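Long-range contact in ANGPTL4 C-terminal chain (Homo sapiens, PDB 6U1U), which is the C-terminal fibrinogen-like domain of angiopoietin-like 4, a secreted protein that mediates inactivation of lipoprotein lipase and so regulates triglyceride clearance from the blood: residues C4-F18 with L29-T41. Residues are numbered along the deposited sequence; the frame is centred on the assembly and turned at random.
Sequences CQELFQVGERQSGLF and LVNCKMTSDGGWT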
ATOM      1  N   CYS A   4       0.412  -0.766 -16.622  1.00 23.74           N
ATOM      2  CA  CYS A   4      -0.732  -1.606 -16.968  1.00 23.43           C
ATOM      3  C   CYS A   4      -1.792  -0.840 -17.764  1.00 25.31           C
ATOM      4  O   CYS A   4      -2.499  -1.444 -18.575  1.00 23.53           O
ATOM      5  CB  CYS A   4      -1.347  -2.203 -15.693  1.00 23.11           C
ATOM      6  SG  CYS A   4      -0.202  -3.373 -14.861  1.00 27.04           S
ATOM      7  N   GLN A   5      -1.934   0.471 -17.542  1.00 27.21           N
ATOM      8  CA  GLN A   5      -2.926   1.218 -18.324  1.00 28.12           C
ATOM      9  C   GLN A   5      -2.489   1.320 -19.782  1.00 27.75           C
ATOM     10  O   GLN A   5      -3.321   1.221 -20.698  1.00 28.52           O
ATOM     11  CB  GLN A   5      -3.168   2.605 -17.693  1.00 29.11           C
ATOM     12  CG  GLN A   5      -3.988   3.590 -18.563  1.00 33.92           C
ATOM     13  CD  GLN A   5      -5.375   3.074 -18.887  1.00 34.41           C
ATOM     14  OE1 GLN A   5      -5.884   2.194 -18.207  1.00 29.29           O
ATOM     15  NE2 GLN A   5      -6.014   3.650 -19.925  1.00 39.67           N
ATOM     16  N   GLU A   6      -1.188   1.468 -20.032  1.00 28.57           N
ATOM     17  CA  GLU A   6      -0.720   1.415 -21.412  1.00 30.29           C
ATOM     18  C   GLU A   6      -1.021   0.061 -22.033  1.00 28.42           C
ATOM     19  O   GLU A   6      -1.397  -0.024 -23.208  1.00 31.07           O
ATOM     20  CB  GLU A   6       0.774   1.698 -21.485  1.00 32.27           C
ATOM     21  CG  GLU A   6       1.264   2.163 -22.833  1.00 40.93           C
ATOM     22  CD  GLU A   6       2.538   3.004 -22.704  1.00 42.43           C
ATOM     23  OE1 GLU A   6       2.569   3.923 -21.856  1.00 45.16           O
ATOM     24  OE2 GLU A   6       3.500   2.743 -23.442  1.00 44.17           O
ATOM     25  N   LEU A   7      -0.811  -1.019 -21.271  1.00 24.29           N
ATOM     26  CA  LEU A   7      -1.122  -2.350 -21.798  1.00 24.82           C
ATOM     27  C   LEU A   7      -2.607  -2.462 -22.123  1.00 25.03           C
ATOM     28  O   LEU A   7      -2.987  -3.045 -23.147  1.00 28.10           O
ATOM     29  CB  LEU A   7      -0.741  -3.414 -20.785  1.00 25.17           C
ATOM     30  CG  LEU A   7       0.717  -3.829 -20.851  1.00 31.19           C
ATOM     31  CD1 LEU A   7       1.086  -4.654 -19.594  1.00 27.86           C
ATOM     32  CD2 LEU A   7       0.921  -4.649 -22.118  1.00 33.81           C
ATOM     33  N   PHE A   8      -3.447  -1.926 -21.252  1.00 24.93           N
ATOM     34  CA  PHE A   8      -4.886  -1.878 -21.513  1.00 26.14           C
ATOM     35  C   PHE A   8      -5.169  -1.106 -22.796  1.00 32.31           C
ATOM     36  O   PHE A   8      -5.956  -1.549 -23.645  1.00 32.69           O
ATOM     37  CB  PHE A   8      -5.581  -1.228 -20.305  1.00 28.10           C
ATOM     38  CG  PHE A   8      -7.055  -0.947 -20.501  1.00 28.96           C
ATOM     39  CD1 PHE A   8      -7.996  -1.924 -20.250  1.00 30.75           C
ATOM     40  CD2 PHE A   8      -7.477   0.305 -20.878  1.00 32.19           C
ATOM     41  CE1 PHE A   8      -9.365  -1.653 -20.433  1.00 33.76           C
ATOM     42  CE2 PHE A   8      -8.839   0.575 -21.054  1.00 34.77           C
ATOM     43  CZ  PHE A   8      -9.764  -0.400 -20.816  1.00 31.28           C
ATOM     44  N   GLN A   9      -4.509   0.038 -22.975  1.00 31.71           N
ATOM     45  CA  GLN A   9      -4.784   0.883 -24.135  1.00 34.09           C
ATOM     46  C   GLN A   9      -4.381   0.228 -25.454  1.00 35.91           C
ATOM     47  O   GLN A   9      -4.990   0.518 -26.492  1.00 39.59           O
ATOM     48  CB  GLN A   9      -4.085   2.234 -23.983  1.00 35.37           C
ATOM     49  CG  GLN A   9      -4.612   3.084 -22.884  1.00 36.61           C
ATOM     50  CD  GLN A   9      -3.697   4.283 -22.637  1.00 44.28           C
ATOM     51  OE1 GLN A   9      -4.044   5.209 -21.906  1.00 47.96           O
ATOM     52  NE2 GLN A   9      -2.511   4.260 -23.253  1.00 44.38           N
ATOM     53  N   VAL A  10      -3.374  -0.650 -25.454  1.00 28.68           N
ATOM     54  CA  VAL A  10      -3.032  -1.379 -26.663  1.00 32.96           C
ATOM     55  C   VAL A  10      -3.885  -2.627 -26.844  1.00 33.49           C
ATOM     56  O   VAL A  10      -3.719  -3.315 -27.852  1.00 33.59           O
ATOM     57  CB  VAL A  10      -1.531  -1.733 -26.726  1.00 33.70           C
ATOM     58  CG1 VAL A  10      -0.686  -0.437 -26.745  1.00 41.53           C
ATOM     59  CG2 VAL A  10      -1.100  -2.613 -25.567  1.00 34.37           C
ATOM     60  N   GLY A  11      -4.780  -2.942 -25.906  1.00 31.22           N
ATOM     61  CA  GLY A  11      -5.752  -4.010 -26.105  1.00 27.94           C
ATOM     62  C   GLY A  11      -5.627  -5.225 -25.222  1.00 29.04           C
ATOM     63  O   GLY A  11      -6.306  -6.235 -25.489  1.00 24.70           O
ATOM     64  N   GLU A  12      -4.763  -5.202 -24.197  1.00 23.33           N
ATOM     65  CA  GLU A  12      -4.582  -6.389 -23.369  1.00 19.05           C
ATOM     66  C   GLU A  12      -5.788  -6.496 -22.436  1.00 20.59           C
ATOM     67  O   GLU A  12      -6.130  -5.522 -21.763  1.00 21.96           O
ATOM     68  CB  GLU A  12      -3.282  -6.285 -22.550  1.00 22.32           C
ATOM     69  CG  GLU A  12      -3.150  -7.465 -21.609  1.00 22.24           C
ATOM     70  CD  GLU A  12      -3.138  -8.777 -22.390  1.00 26.96           C
ATOM     71  OE1 GLU A  12      -3.958  -9.693 -22.084  1.00 23.72           O
ATOM     72  OE2 GLU A  12      -2.291  -8.866 -23.327  1.00 24.69           O
ATOM     73  N   ARG A  13      -6.446  -7.664 -22.423  1.00 19.33           N
ATOM     74  CA  ARG A  13      -7.655  -7.884 -21.643  1.00 17.78           C
ATOM     75  C   ARG A  13      -7.425  -8.712 -20.404  1.00 19.03           C
ATOM     76  O   ARG A  13      -8.298  -8.731 -19.530  1.00 20.66           O
ATOM     77  CB  ARG A  13      -8.684  -8.682 -22.483  1.00 17.03           C
ATOM     78  CG  ARG A  13      -9.224  -7.889 -23.691  1.00 16.90           C
ATOM     79  CD  ARG A  13     -10.072  -8.899 -24.523  1.00 17.23           C
ATOM     80  NE  ARG A  13     -10.630  -8.250 -25.711  1.00 17.58           N
ATOM     81  CZ  ARG A  13     -11.807  -7.620 -25.725  1.00 17.92           C
ATOM     82  NH1 ARG A  13     -12.527  -7.537 -24.614  1.00 18.86           N
ATOM     83  NH2 ARG A  13     -12.220  -7.031 -26.849  1.00 18.15           N
ATOM     84  N   GLN A  14      -6.327  -9.451 -20.332  1.00 18.07           N
ATOM     85  CA  GLN A  14      -6.181 -10.467 -19.297  1.00 18.96           C
ATOM     86  C   GLN A  14      -5.457  -9.881 -18.076  1.00 18.05           C
ATOM     87  O   GLN A  14      -4.517  -9.087 -18.212  1.00 19.29           O
ATOM     88  CB  GLN A  14      -5.403 -11.696 -19.810  1.00 21.14           C
ATOM     89  CG  GLN A  14      -5.323 -12.847 -18.765  1.00 25.60           C
ATOM     90  CD  GLN A  14      -4.113 -13.810 -18.961  1.00 37.77           C
ATOM     91  OE1 GLN A  14      -4.020 -14.463 -19.994  1.00 35.60           O
ATOM     92  NE2 GLN A  14      -3.182 -13.884 -17.960  1.00 37.36           N
ATOM     93  N   SER A  15      -5.962 -10.229 -16.899  1.00 18.82           N
ATOM     94  CA  SER A  15      -5.267  -9.964 -15.643  1.00 20.45           C
ATOM     95  C   SER A  15      -4.203 -11.039 -15.418  1.00 18.16           C
ATOM     96  O   SER A  15      -4.454 -12.244 -15.566  1.00 21.34           O
ATOM     97  CB  SER A  15      -6.269  -9.952 -14.475  1.00 21.15           C
ATOM     98  OG  SER A  15      -7.253  -8.929 -14.663  1.00 20.20           O
ATOM     99  N   GLY A  16      -3.019 -10.595 -15.008  1.00 19.21           N
ATOM    100  CA  GLY A  16      -1.912 -11.520 -14.818  1.00 21.08           C
ATOM    101  C   GLY A  16      -0.596 -10.755 -14.863  1.00 19.75           C
ATOM    102  O   GLY A  16      -0.566  -9.535 -14.733  1.00 21.35           O
ATOM    103  N   LEU A  17       0.484 -11.510 -15.113  1.00 19.19           N
ATOM    104  CA  LEU A  17       1.832 -10.945 -15.077  1.00 20.12           C
ATOM    105  C   LEU A  17       2.266 -10.500 -16.467  1.00 22.38           C
ATOM    106  O   LEU A  17       2.168 -11.281 -17.430  1.00 21.31           O
ATOM    107  CB  LEU A  17       2.808 -12.000 -14.562  1.00 20.22           C
ATOM    108  CG  LEU A  17       2.687 -12.377 -13.091  1.00 24.68           C
ATOM    109  CD1 LEU A  17       3.513 -13.659 -12.804  1.00 28.80           C
ATOM    110  CD2 LEU A  17       3.278 -11.265 -12.259  1.00 23.45           C
ATOM    111  N   PHE A  18       2.738  -9.265 -16.569  1.00 18.13           N
ATOM    112  CA  PHE A  18       3.151  -8.647 -17.826  1.00 22.16           C
ATOM    113  C   PHE A  18       4.408  -7.808 -17.632  1.00 23.90           C
ATOM    114  O   PHE A  18       4.588  -7.162 -16.599  1.00 21.60           O
ATOM    115  CB  PHE A  18       2.077  -7.712 -18.395  1.00 21.12           C
ATOM    116  CG  PHE A  18       0.812  -8.417 -18.762  1.00 22.34           C
ATOM    117  CD1 PHE A  18       0.651  -8.947 -20.035  1.00 27.81           C
ATOM    118  CD2 PHE A  18      -0.209  -8.569 -17.833  1.00 23.88           C
ATOM    119  CE1 PHE A  18      -0.516  -9.608 -20.402  1.00 31.64           C
ATOM    120  CE2 PHE A  18      -1.394  -9.246 -18.192  1.00 23.32           C
ATOM    121  CZ  PHE A  18      -1.544  -9.770 -19.468  1.00 28.60           C
ATOM    122  N   LEU A  29       8.476  -7.243 -14.303  1.00 16.63           N
ATOM    123  CA  LEU A  29       7.210  -7.950 -14.439  1.00 18.72           C
ATOM    124  C   LEU A  29       6.247  -7.446 -13.374  1.00 23.58           C
ATOM    125  O   LEU A  29       6.585  -7.465 -12.197  1.00 22.11           O
ATOM    126  CB  LEU A  29       7.478  -9.451 -14.286  1.00 21.40           C
ATOM    127  CG  LEU A  29       6.452 -10.471 -14.799  1.00 26.87           C
ATOM    128  CD1 LEU A  29       6.380 -10.460 -16.346  1.00 23.82           C
ATOM    129  CD2 LEU A  29       6.812 -11.854 -14.261  1.00 29.04           C
ATOM    130  N   VAL A  30       5.031  -7.031 -13.777  1.00 18.40           N
ATOM    131  CA  VAL A  30       4.049  -6.541 -12.814  1.00 17.54           C
ATOM    132  C   VAL A  30       2.772  -7.365 -12.934  1.00 20.88           C
ATOM    133  O   VAL A  30       2.537  -8.056 -13.929  1.00 20.02           O
ATOM    134  CB  VAL A  30       3.696  -5.047 -13.001  1.00 22.12           C
ATOM    135  CG1 VAL A  30       4.868  -4.185 -12.598  1.00 24.95           C
ATOM    136  CG2 VAL A  30       3.222  -4.722 -14.465  1.00 20.25           C
ATOM    137  N   ASN A  31       1.943  -7.277 -11.891  1.00 16.96           N
ATOM    138  CA  ASN A  31       0.623  -7.902 -11.895  1.00 18.36           C
ATOM    139  C   ASN A  31      -0.375  -6.853 -12.350  1.00 18.79           C
ATOM    140  O   ASN A  31      -0.573  -5.868 -11.645  1.00 20.57           O
ATOM    141  CB  ASN A  31       0.233  -8.354 -10.485  1.00 19.72           C
ATOM    142  CG  ASN A  31       1.155  -9.420  -9.936  1.00 21.31           C
ATOM    143  OD1 ASN A  31       2.317  -9.130  -9.538  1.00 20.90           O
ATOM    144  ND2 ASN A  31       0.644 -10.649  -9.863  1.00 22.30           N
ATOM    145  N   CYS A  32      -1.047  -7.082 -13.479  1.00 17.87           N
ATOM    146  CA  CYS A  32      -2.019  -6.120 -14.001  1.00 19.42           C
ATOM    147  C   CYS A  32      -3.412  -6.648 -13.754  1.00 18.85           C
ATOM    148  O   CYS A  32      -3.658  -7.849 -13.860  1.00 20.40           O
ATOM    149  CB  CYS A  32      -1.896  -5.894 -15.513  1.00 22.83           C
ATOM    150  SG  CYS A  32      -0.350  -5.131 -16.029  1.00 26.67           S
ATOM    151  N   LYS A  33      -4.326  -5.739 -13.423  1.00 18.82           N
ATOM    152  CA  LYS A  33      -5.735  -6.072 -13.313  1.00 19.71           C
ATOM    153  C   LYS A  33      -6.436  -5.225 -14.358  1.00 19.96           C
ATOM    154  O   LYS A  33      -6.373  -3.989 -14.303  1.00 20.12           O
ATOM    155  CB  LYS A  33      -6.284  -5.795 -11.904  1.00 23.79           C
ATOM    156  CG  LYS A  33      -7.757  -6.203 -11.774  1.00 28.56           C
ATOM    157  CD  LYS A  33      -8.352  -5.862 -10.421  1.00 30.20           C
ATOM    158  CE  LYS A  33      -9.823  -6.352 -10.380  1.00 38.26           C
ATOM    159  NZ  LYS A  33     -10.490  -6.097  -9.080  1.00 41.47           N
ATOM    160  N   MET A  34      -7.077  -5.879 -15.341  1.00 19.27           N
ATOM    161  CA  MET A  34      -7.747  -5.164 -16.422  1.00 20.04           C
ATOM    162  C   MET A  34      -9.248  -5.095 -16.101  1.00 21.71           C
ATOM    163  O   MET A  34      -9.878  -6.123 -15.871  1.00 22.79           O
ATOM    164  CB  MET A  34      -7.518  -5.855 -17.764  1.00 19.96           C
ATOM    165  CG  MET A  34      -5.991  -5.984 -18.135  1.00 22.03           C
ATOM    166  SD  MET A  34      -5.042  -4.481 -17.857  1.00 23.16           S
ATOM    167  CE  MET A  34      -3.582  -4.828 -18.880  1.00 22.32           C
ATOM    168  N   THR A  35      -9.775  -3.882 -16.016  1.00 24.72           N
ATOM    169  CA  THR A  35     -11.134  -3.622 -15.546  1.00 27.64           C
ATOM    170  C   THR A  35     -11.837  -2.741 -16.571  1.00 21.50           C
ATOM    171  O   THR A  35     -11.214  -2.170 -17.471  1.00 24.64           O
ATOM    172  CB  THR A  35     -11.106  -2.891 -14.179  1.00 26.86           C
ATOM    173  OG1 THR A  35     -10.752  -1.545 -14.429  1.00 26.67           O
ATOM    174  CG2 THR A  35     -10.077  -3.554 -13.231  1.00 26.71           C
ATOM    175  N   SER A  36     -13.138  -2.525 -16.383  1.00 28.02           N
ATOM    176  CA  SER A  36     -13.817  -1.625 -17.312  1.00 30.03           C
ATOM    177  C   SER A  36     -13.318  -0.191 -17.213  1.00 31.96           C
ATOM    178  O   SER A  36     -13.529   0.594 -18.146  1.00 32.62           O
ATOM    179  CB  SER A  36     -15.327  -1.629 -17.055  1.00 33.76           C
ATOM    180  OG  SER A  36     -15.554  -1.401 -15.684  1.00 34.29           O
ATOM    181  N   ASP A  37     -12.671   0.185 -16.102  1.00 29.92           N
ATOM    182  CA  ASP A  37     -12.106   1.524 -15.983  1.00 29.79           C
ATOM    183  C   ASP A  37     -10.594   1.539 -16.207  1.00 35.60           C
ATOM    184  O   ASP A  37      -9.888   2.379 -15.631  1.00 33.03           O
ATOM    185  CB  ASP A  37     -12.447   2.121 -14.618  1.00 37.31           C
ATOM    186  CG  ASP A  37     -12.029   1.221 -13.497  1.00 43.11           C
ATOM    187  OD1 ASP A  37     -12.718   0.205 -13.289  1.00 52.37           O
ATOM    188  OD2 ASP A  37     -10.985   1.493 -12.868  1.00 49.29           O
ATOM    189  N   GLY A  38     -10.086   0.625 -17.035  1.00 29.91           N
ATOM    190  CA  GLY A  38      -8.703   0.646 -17.474  1.00 29.20           C
ATOM    191  C   GLY A  38      -7.832  -0.355 -16.729  1.00 25.39           C
ATOM    192  O   GLY A  38      -8.302  -1.261 -16.032  1.00 23.02           O
ATOM    193  N   GLY A  39      -6.528  -0.169 -16.900  1.00 23.71           N
ATOM    194  CA  GLY A  39      -5.531  -1.098 -16.360  1.00 19.49           C
ATOM    195  C   GLY A  39      -5.021  -0.577 -15.030  1.00 20.87           C
ATOM    196  O   GLY A  39      -4.695   0.604 -14.907  1.00 22.31           O
ATOM    197  N   TRP A  40      -4.929  -1.477 -14.047  1.00 19.86           N
ATOM    198  CA  TRP A  40      -4.440  -1.164 -12.706  1.00 18.68           C
ATOM    199  C   TRP A  40      -3.228  -2.021 -12.382  1.00 17.97           C
ATOM    200  O   TRP A  40      -3.208  -3.212 -12.691  1.00 20.40           O
ATOM    201  CB  TRP A  40      -5.501  -1.475 -11.649  1.00 19.73           C
ATOM    202  CG  TRP A  40      -6.682  -0.612 -11.767  1.00 22.14           C
ATOM    203  CD1 TRP A  40      -7.749  -0.776 -12.661  1.00 28.52           C
ATOM    204  CD2 TRP A  40      -6.998   0.541 -10.972  1.00 23.33           C
ATOM    205  NE1 TRP A  40      -8.689   0.229 -12.454  1.00 24.37           N
ATOM    206  CE2 TRP A  40      -8.256   1.039 -11.431  1.00 28.18           C
ATOM    207  CE3 TRP A  40      -6.358   1.195  -9.908  1.00 21.50           C
ATOM    208  CZ2 TRP A  40      -8.874   2.161 -10.870  1.00 29.08           C
ATOM    209  CZ3 TRP A  40      -6.995   2.345  -9.353  1.00 22.22           C
ATOM    210  CH2 TRP A  40      -8.246   2.781  -9.831  1.00 26.28           C
ATOM    211  N   THR A  41      -2.206  -1.425 -11.770  1.00 17.00           N
ATOM    212  CA  THR A  41      -1.059  -2.221 -11.321  1.00 17.56           C
ATOM    213  C   THR A  41      -1.277  -2.654  -9.884  1.00 18.00           C
ATOM    214  O   THR A  41      -1.537  -1.809  -9.031  1.00 17.53           O
ATOM    215  CB  THR A  41       0.209  -1.390 -11.382  1.00 21.62           C
ATOM    216  OG1 THR A  41       0.371  -0.921 -12.731  1.00 23.09           O
ATOM    217  CG2 THR A  41       1.426  -2.267 -10.919  1.00 21.21           C
TER
HETATM  218  O   HOH W   1      -9.422  -8.946 -16.139  1.00 28.81           O
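Cys-4 and Cys-32 have nearly the same first torsion, chi1 -66° and -65°, each sulfur lying anti to its own carbonyl carbon, and the two meet in a disulfide that ties helix 4-9 to strand 29-35. Thr-41 OG1 comes within 3.3 Å of Cys-4 SG, and Val-30 CG2 packs on the same sulfur. Cys-32 SG also approaches the Phe-18 ring obliquely, 3.9 Å from CD2. Further along the helix, Phe-8 has CG anti to its backbone N (chi1 172°), which lays the ring over the hairpin turn: Gly-38 CA sits above the ring centre in a CH-pi contact, 3.5 Å from the centroid. With only an alanine at Phe-8, the CA of Gly-38 would probably lose its aromatic cover and a gap would open beside the Thr-35 to Gly-38 turn. Gly-39, whose missing CB would run into Cys-4 O, lets the helix come close; Gly-39 N donates an almost straight hydrogen bond to Gln-5 OE1, 2.8 Å away. Met-34, bent at chi2, brings its methyl CE against the helix, touching Cys-4 O and Leu-7 CB, while Met-34 CG rests 3.4 Å from Gln-14 O. Its SD lies near Phe-8 CB, and CE also meets Glu-12 CG, the two side chains crossing at about a right angle. The loop after the helix turns back at Ser-15, whose OG accepts the N-H of Met-34 and shares a water with Met-34 O. From there Gly-16 and Phe-18 face Cys-32 and Val-30 as antiparallel hydrogen-bonded pairs, with four backbone hydrogen bonds. On the face of the sheet away from Phe-18 and Cys-32, Leu-17 and Asn-31 lie side by side, CD2 against the Asn-31 amide, whose ND2 is bonded to Pro-67 O. The disulfide thus fixes helix 4-9 covalently to the hairpin of this fibrinogen C-terminal domain, while Gln-5 and Ser-15 satisfy the backbone N-H groups of Gly-39 and Met-34.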